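LPP20 lipofamily protein (Helicobacter pylori R046Wa, PDB 4KZS) is a secreted protein of unknown function from a human pathogen, built around a three-helix bundle and possibly linked to the Tol-Pal system of the outer membrane. Local coordinates at residues 21-26 and 37-42. Numbering follows the deposited sequence.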
ATOM      1  N   TYR A  21      -9.639  -5.668  27.405  1.00 42.87           N
ATOM      2  CA  TYR A  21      -8.475  -5.310  28.215  1.00 36.61           C
ATOM      3  C   TYR A  21      -7.124  -5.747  27.647  1.00 38.65           C
ATOM      4  O   TYR A  21      -7.047  -6.653  26.836  1.00 48.31           O
ATOM      5  CB  TYR A  21      -8.680  -5.888  29.603  1.00 35.31           C
ATOM      6  CG  TYR A  21      -9.815  -5.201  30.332  1.00 36.84           C
ATOM      7  CD1 TYR A  21     -11.122  -5.553  30.110  1.00 34.67           C
ATOM      8  CD2 TYR A  21      -9.571  -4.161  31.181  1.00 34.40           C
ATOM      9  CE1 TYR A  21     -12.155  -4.889  30.739  1.00 36.72           C
ATOM     10  CE2 TYR A  21     -10.596  -3.506  31.803  1.00 35.92           C
ATOM     11  CZ  TYR A  21     -11.875  -3.870  31.585  1.00 38.45           C
ATOM     12  OH  TYR A  21     -12.872  -3.198  32.265  1.00 48.48           O
ATOM     13  N   GLY A  22      -6.051  -5.127  28.107  1.00 34.51           N
ATOM     14  CA  GLY A  22      -4.716  -5.520  27.744  1.00 35.34           C
ATOM     15  C   GLY A  22      -3.801  -5.024  28.850  1.00 42.11           C
ATOM     16  O   GLY A  22      -4.150  -4.035  29.538  1.00 46.20           O
ATOM     17  N   SER A  23      -2.638  -5.662  29.028  1.00 39.13           N
ATOM     18  CA  SER A  23      -1.773  -5.336  30.169  1.00 44.86           C
ATOM     19  C   SER A  23      -0.353  -5.827  29.915  1.00 45.86           C
ATOM     20  O   SER A  23      -0.146  -6.799  29.179  1.00 44.26           O
ATOM     21  CB  SER A  23      -2.281  -6.026  31.415  1.00 46.13           C
ATOM     22  OG  SER A  23      -2.384  -7.392  31.108  1.00 61.11           O
ATOM     23  N   GLY A  24       0.619  -5.176  30.540  1.00 35.94           N
ATOM     24  CA  GLY A  24       1.974  -5.439  30.166  1.00 42.63           C
ATOM     25  C   GLY A  24       2.830  -4.910  31.277  1.00 46.70           C
ATOM     26  O   GLY A  24       2.375  -4.069  32.052  1.00 46.78           O
ATOM     27  N   SER A  25       4.059  -5.402  31.342  1.00 50.50           N
ATOM     28  CA  SER A  25       5.027  -5.038  32.388  1.00 52.61           C
ATOM     29  C   SER A  25       6.423  -5.009  31.797  1.00 57.45           C
ATOM     30  O   SER A  25       6.812  -5.857  30.954  1.00 52.58           O
ATOM     31  CB  SER A  25       5.016  -6.054  33.522  1.00 51.22           C
ATOM     32  OG  SER A  25       5.007  -7.396  33.044  1.00 55.82           O
ATOM     33  N   ALA A  26       7.180  -4.028  32.249  1.00 62.09           N
ATOM     34  CA  ALA A  26       8.466  -3.731  31.646  1.00 70.31           C
ATOM     35  C   ALA A  26       9.313  -2.936  32.616  1.00 72.91           C
ATOM     36  O   ALA A  26       8.803  -2.356  33.583  1.00 74.93           O
ATOM     37  CB  ALA A  26       8.254  -2.935  30.365  1.00 64.40           C
ATOM     38  N   LEU A  37      -0.564  -1.971  25.163  1.00 44.45           N
ATOM     39  CA  LEU A  37      -1.329  -1.801  23.899  1.00 46.39           C
ATOM     40  C   LEU A  37      -1.196  -3.011  23.018  1.00 49.86           C
ATOM     41  O   LEU A  37      -2.183  -3.529  22.462  1.00 48.72           O
ATOM     42  CB  LEU A  37      -0.785  -0.688  23.025  1.00 49.93           C
ATOM     43  CG  LEU A  37      -1.063   0.775  23.253  1.00 64.71           C
ATOM     44  CD1 LEU A  37      -0.917   1.403  21.874  1.00 56.32           C
ATOM     45  CD2 LEU A  37      -2.462   0.955  23.812  1.00 58.79           C
ATOM     46  N   ALA A  38       0.055  -3.416  22.800  1.00 52.58           N
ATOM     47  CA  ALA A  38       0.305  -4.568  21.968  1.00 49.42           C
ATOM     48  C   ALA A  38      -0.627  -5.646  22.464  1.00 52.86           C
ATOM     49  O   ALA A  38      -1.436  -6.191  21.703  1.00 59.18           O
ATOM     50  CB  ALA A  38       1.731  -4.993  22.111  1.00 47.94           C
ATOM     51  N   ASP A  39      -0.600  -5.877  23.775  1.00 49.71           N
ATOM     52  CA  ASP A  39      -1.366  -6.965  24.308  1.00 50.11           C
ATOM     53  C   ASP A  39      -2.846  -6.730  24.110  1.00 48.26           C
ATOM     54  O   ASP A  39      -3.624  -7.670  23.922  1.00 52.52           O
ATOM     55  CB  ASP A  39      -1.009  -7.237  25.753  1.00 48.43           C
ATOM     56  CG  ASP A  39      -1.869  -8.297  26.346  1.00 59.31           C
ATOM     57  OD1 ASP A  39      -1.927  -9.419  25.779  1.00 62.41           O
ATOM     58  OD2 ASP A  39      -2.524  -7.993  27.357  1.00 72.65           O
ATOM     59  N   LEU A  40      -3.227  -5.461  24.104  1.00 45.22           N
ATOM     60  CA  LEU A  40      -4.631  -5.082  23.862  1.00 41.22           C
ATOM     61  C   LEU A  40      -5.060  -5.311  22.404  1.00 43.70           C
ATOM     62  O   LEU A  40      -6.167  -5.864  22.184  1.00 47.64           O
ATOM     63  CB  LEU A  40      -4.882  -3.612  24.282  1.00 37.02           C
ATOM     64  CG  LEU A  40      -6.107  -3.007  23.642  1.00 29.76           C
ATOM     65  CD1 LEU A  40      -7.307  -3.844  23.988  1.00 31.15           C
ATOM     66  CD2 LEU A  40      -6.305  -1.670  24.264  1.00 36.02           C
ATOM     67  N   VAL A  41      -4.212  -4.909  21.434  1.00 36.50           N
ATOM     68  CA  VAL A  41      -4.526  -5.144  20.038  1.00 43.79           C
ATOM     69  C   VAL A  41      -4.628  -6.622  19.814  1.00 52.95           C
ATOM     70  O   VAL A  41      -5.584  -7.097  19.180  1.00 59.63           O
ATOM     71  CB  VAL A  41      -3.488  -4.554  19.049  1.00 56.56           C
ATOM     72  CG1 VAL A  41      -3.445  -3.028  19.105  1.00 57.42           C
ATOM     73  CG2 VAL A  41      -2.102  -5.099  19.304  1.00 69.33           C
ATOM     74  N   ALA A  42      -3.653  -7.353  20.370  1.00 58.08           N
ATOM     75  CA  ALA A  42      -3.556  -8.828  20.243  1.00 55.90           C
ATOM     76  C   ALA A  42      -4.783  -9.457  20.777  1.00 49.44           C
ATOM     77  O   ALA A  42      -5.274 -10.440  20.243  1.00 59.80           O
ATOM     78  CB  ALA A  42      -2.352  -9.367  21.001  1.00 58.99           C
TER
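D39, on helix 29-53, reaches across to the backbone of S23 at the edge of the sheet. Its CB lies 3.6 Å from S23 O, and CG faces the strand edge on both sides of the S23 CA, 3.6 Å from S23 O and 3.8 Å from S23 N. With CG anti to the backbone N (chi1 176°), the carboxylate is carried to the strand. There S23 N donates to D39 OD2 at 2.9 Å, with a fairly straight N-H...O angle of 156°; OD2 uses its anti lone pair, the one facing away from OD1. An aspartate suits this place because its short chain brings an acceptor to an outermost strand, whose other edge is bonded to strand 94-102 through G22 with V99 and G24 with T97.

One residue back along the strand the backbones nearly touch: G22 CA is 3.9 Å from L40 CA. G22, having no side chain, lets strand and helix come this close. The buried L40, apolar and branched, packs CB against G22 CA and CD1 against Y21 O and also touches V99, filling the helix-sheet interface with no polar group to satisfy.

The axes of 21-26 and 37-42 run at 147°, roughly antiparallel; helix 29-53 follows strand 19-26 after a short connection and turns back along the face of the three-stranded antiparallel sheet. Chemically, a carboxylate acceptor meets a strand N-H on the edge not paired with strand 94-102, so one hydrogen bond and the leucine packing together join helix to strand.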